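Local atomic coordinates of apolipophorin-3b (Locusta migratoria, PDB entry 1AEP), a protein that helps load diacylglycerol into lipophorin by covering the lipoprotein's expanding hydrophobic surface, and so supports insect lipid transport during flight. Residues 58-63 and 76-81. Sequence-based numbering, arbitrary orientation.
Sequences SLKQEA and AFARNL
Two consecutive antiparallel helices of the five-helix apolipophorin bundle, 36-63 and 69-83, pack here through L59 and K60 against F77, A78 and R79. The short segments run at 164° to each other with axes 8.8 Å apart, a spacing that the small A78 suits. Its CB points at the other helix and meets CB of L59 at 4.1 Å and CG of K60. With CG anti to the backbone N (chi1 170°), the F77 ring is carried to the buried side, where CD2 of L59 approaches CE2 obliquely at 4.0 Å. A branched apolar leucine suits this side, which belongs to the common core: F77 also packs edge-to-face with W112, and L59 touches A137. On the outer flank K60, extended beyond CG, crosses R79 at about a right angle, CE 3.8 Å from CG of R79 and over one guanidinium face, a placing only approximate because R79 is poorly ordered. Long chains suit this flank, their methylenes packing while their ends, NZ and NH1, both donors and probably both positive, cannot bond each other. An alanine in place of K60 would probably leave A78 without its CG neighbour and the R79 stem without the lysine chain across it. Between the segments the contact is thus apolar, although the T56 hydroxyl, one turn before K60, bonds to A78 O, consistent with the proposal that the bundle opens on lipid binding.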
ATOM      1  N   SER A  58     -12.702  -2.257  -3.722  1.00 21.67           N
ATOM      2  CA  SER A  58     -13.218  -1.727  -4.948  1.00  1.41           C
ATOM      3  C   SER A  58     -12.734  -2.479  -6.177  1.00  7.05           C
ATOM      4  O   SER A  58     -13.392  -2.508  -7.210  1.00 29.80           O
ATOM      5  CB  SER A  58     -12.900  -0.253  -4.969  1.00 11.23           C
ATOM      6  OG  SER A  58     -11.560  -0.107  -5.293  1.00 47.31           O
ATOM      7  N   LEU A  59     -11.588  -3.114  -6.074  1.00 19.82           N
ATOM      8  CA  LEU A  59     -11.035  -3.885  -7.168  1.00 14.93           C
ATOM      9  C   LEU A  59     -11.717  -5.237  -7.225  1.00 44.35           C
ATOM     10  O   LEU A  59     -11.877  -5.837  -8.276  1.00 22.83           O
ATOM     11  CB  LEU A  59      -9.577  -4.177  -6.773  1.00 22.92           C
ATOM     12  CG  LEU A  59      -8.426  -3.599  -7.581  1.00 17.35           C
ATOM     13  CD1 LEU A  59      -8.851  -2.427  -8.386  1.00  1.68           C
ATOM     14  CD2 LEU A  59      -7.350  -3.226  -6.583  1.00  6.98           C
ATOM     15  N   LYS A  60     -12.111  -5.740  -6.064  1.00 12.76           N
ATOM     16  CA  LYS A  60     -12.797  -6.999  -6.049  1.00 20.67           C
ATOM     17  C   LYS A  60     -14.095  -6.840  -6.871  1.00 21.52           C
ATOM     18  O   LYS A  60     -14.522  -7.717  -7.607  1.00 52.56           O
ATOM     19  CB  LYS A  60     -13.123  -7.373  -4.605  1.00 12.99           C
ATOM     20  CG  LYS A  60     -12.237  -8.465  -4.034  1.00 18.91           C
ATOM     21  CD  LYS A  60     -12.064  -8.378  -2.525  1.00 49.59           C
ATOM     22  CE  LYS A  60     -11.530  -9.675  -1.952  1.00 48.89           C
ATOM     23  NZ  LYS A  60     -11.262  -9.622  -0.516  1.00 93.59           N
ATOM     24  N   GLN A  61     -14.697  -5.669  -6.700  1.00 32.86           N
ATOM     25  CA  GLN A  61     -15.954  -5.304  -7.345  1.00  5.85           C
ATOM     26  C   GLN A  61     -15.841  -5.214  -8.838  1.00 22.20           C
ATOM     27  O   GLN A  61     -16.712  -5.615  -9.614  1.00 43.77           O
ATOM     28  CB  GLN A  61     -16.295  -3.900  -6.856  1.00 18.78           C
ATOM     29  CG  GLN A  61     -17.762  -3.574  -7.117  1.00 44.35           C
ATOM     30  CD  GLN A  61     -17.934  -2.144  -7.524  1.00100.00           C
ATOM     31  OE1 GLN A  61     -18.724  -1.881  -8.422  1.00 32.19           O
ATOM     32  NE2 GLN A  61     -17.177  -1.253  -6.863  1.00 64.65           N
ATOM     33  N   GLU A  62     -14.728  -4.667  -9.222  1.00 30.34           N
ATOM     34  CA  GLU A  62     -14.451  -4.532 -10.613  1.00 34.13           C
ATOM     35  C   GLU A  62     -14.340  -5.902 -11.263  1.00 26.39           C
ATOM     36  O   GLU A  62     -14.912  -6.169 -12.319  1.00 30.88           O
ATOM     37  CB  GLU A  62     -13.125  -3.795 -10.715  1.00 33.10           C
ATOM     38  CG  GLU A  62     -12.805  -3.345 -12.146  1.00 31.10           C
ATOM     39  CD  GLU A  62     -13.817  -2.386 -12.670  1.00100.00           C
ATOM     40  OE1 GLU A  62     -14.570  -1.733 -11.948  1.00 72.09           O
ATOM     41  OE2 GLU A  62     -13.802  -2.338 -13.980  1.00 30.19           O
ATOM     42  N   ALA A  63     -13.592  -6.773 -10.599  1.00 27.23           N
ATOM     43  CA  ALA A  63     -13.356  -8.100 -11.110  1.00 28.77           C
ATOM     44  C   ALA A  63     -14.659  -8.792 -11.441  1.00 17.69           C
ATOM     45  O   ALA A  63     -14.740  -9.595 -12.360  1.00 35.41           O
ATOM     46  CB  ALA A  63     -12.567  -8.884 -10.064  1.00 13.60           C
ATOM     47  N   ALA A  76      -7.591 -11.874  -7.261  1.00 25.98           N
ATOM     48  CA  ALA A  76      -6.432 -12.386  -6.549  1.00 10.40           C
ATOM     49  C   ALA A  76      -5.579 -11.267  -5.993  1.00 22.14           C
ATOM     50  O   ALA A  76      -5.245 -11.240  -4.812  1.00 46.46           O
ATOM     51  CB  ALA A  76      -5.566 -13.167  -7.521  1.00 28.87           C
ATOM     52  N   PHE A  77      -5.186 -10.349  -6.866  1.00 16.69           N
ATOM     53  CA  PHE A  77      -4.356  -9.246  -6.476  1.00 25.63           C
ATOM     54  C   PHE A  77      -4.915  -8.534  -5.284  1.00 11.50           C
ATOM     55  O   PHE A  77      -4.225  -8.262  -4.308  1.00 19.17           O
ATOM     56  CB  PHE A  77      -4.221  -8.309  -7.638  1.00 35.17           C
ATOM     57  CG  PHE A  77      -3.566  -6.999  -7.304  1.00 12.69           C
ATOM     58  CD1 PHE A  77      -2.270  -6.918  -6.822  1.00 35.65           C
ATOM     59  CD2 PHE A  77      -4.208  -5.801  -7.591  1.00 20.73           C
ATOM     60  CE1 PHE A  77      -1.661  -5.689  -6.589  1.00  3.62           C
ATOM     61  CE2 PHE A  77      -3.626  -4.566  -7.338  1.00 10.66           C
ATOM     62  CZ  PHE A  77      -2.348  -4.493  -6.809  1.00 27.02           C
ATOM     63  N   ALA A  78      -6.187  -8.229  -5.382  1.00  9.54           N
ATOM     64  CA  ALA A  78      -6.812  -7.571  -4.287  1.00 16.12           C
ATOM     65  C   ALA A  78      -6.644  -8.366  -2.995  1.00 24.55           C
ATOM     66  O   ALA A  78      -6.216  -7.827  -1.984  1.00 47.58           O
ATOM     67  CB  ALA A  78      -8.270  -7.455  -4.593  1.00 17.73           C
ATOM     68  N   ARG A  79      -7.020  -9.647  -3.025  1.00 30.29           N
ATOM     69  CA  ARG A  79      -6.932 -10.501  -1.850  1.00 40.76           C
ATOM     70  C   ARG A  79      -5.559 -10.412  -1.227  1.00 19.81           C
ATOM     71  O   ARG A  79      -5.402 -10.240  -0.031  1.00 49.14           O
ATOM     72  CB  ARG A  79      -7.263 -11.959  -2.118  1.00 28.91           C
ATOM     73  CG  ARG A  79      -8.755 -12.256  -2.013  1.00100.00           C
ATOM     74  CD  ARG A  79      -9.120 -13.734  -2.163  1.00100.00           C
ATOM     75  NE  ARG A  79     -10.494 -13.966  -2.654  1.00100.00           N
ATOM     76  CZ  ARG A  79     -11.632 -13.625  -2.026  1.00100.00           C
ATOM     77  NH1 ARG A  79     -11.638 -13.019  -0.825  1.00100.00           N
ATOM     78  NH2 ARG A  79     -12.806 -13.900  -2.614  1.00100.00           N
ATOM     79  N   ASN A  80      -4.559 -10.510  -2.080  1.00 19.43           N
ATOM     80  CA  ASN A  80      -3.185 -10.434  -1.653  1.00 22.59           C
ATOM     81  C   ASN A  80      -2.816  -9.118  -1.000  1.00 38.50           C
ATOM     82  O   ASN A  80      -2.152  -9.125   0.036  1.00 32.80           O
ATOM     83  CB  ASN A  80      -2.277 -10.692  -2.832  1.00 55.41           C
ATOM     84  CG  ASN A  80      -2.139 -12.144  -2.930  1.00 42.20           C
ATOM     85  OD1 ASN A  80      -1.266 -12.740  -2.300  1.00100.00           O
ATOM     86  ND2 ASN A  80      -3.104 -12.785  -3.651  1.00 94.78           N
ATOM     87  N   LEU A  81      -3.225  -7.989  -1.622  1.00 23.11           N
ATOM     88  CA  LEU A  81      -2.925  -6.698  -1.054  1.00 28.57           C
ATOM     89  C   LEU A  81      -3.413  -6.687   0.368  1.00 46.33           C
ATOM     90  O   LEU A  81      -2.734  -6.249   1.272  1.00 28.87           O
ATOM     91  CB  LEU A  81      -3.758  -5.632  -1.727  1.00 25.14           C
ATOM     92  CG  LEU A  81      -3.034  -4.984  -2.845  1.00  4.85           C
ATOM     93  CD1 LEU A  81      -3.984  -3.920  -3.363  1.00 24.01           C
ATOM     94  CD2 LEU A  81      -1.818  -4.352  -2.251  1.00 23.23           C
TER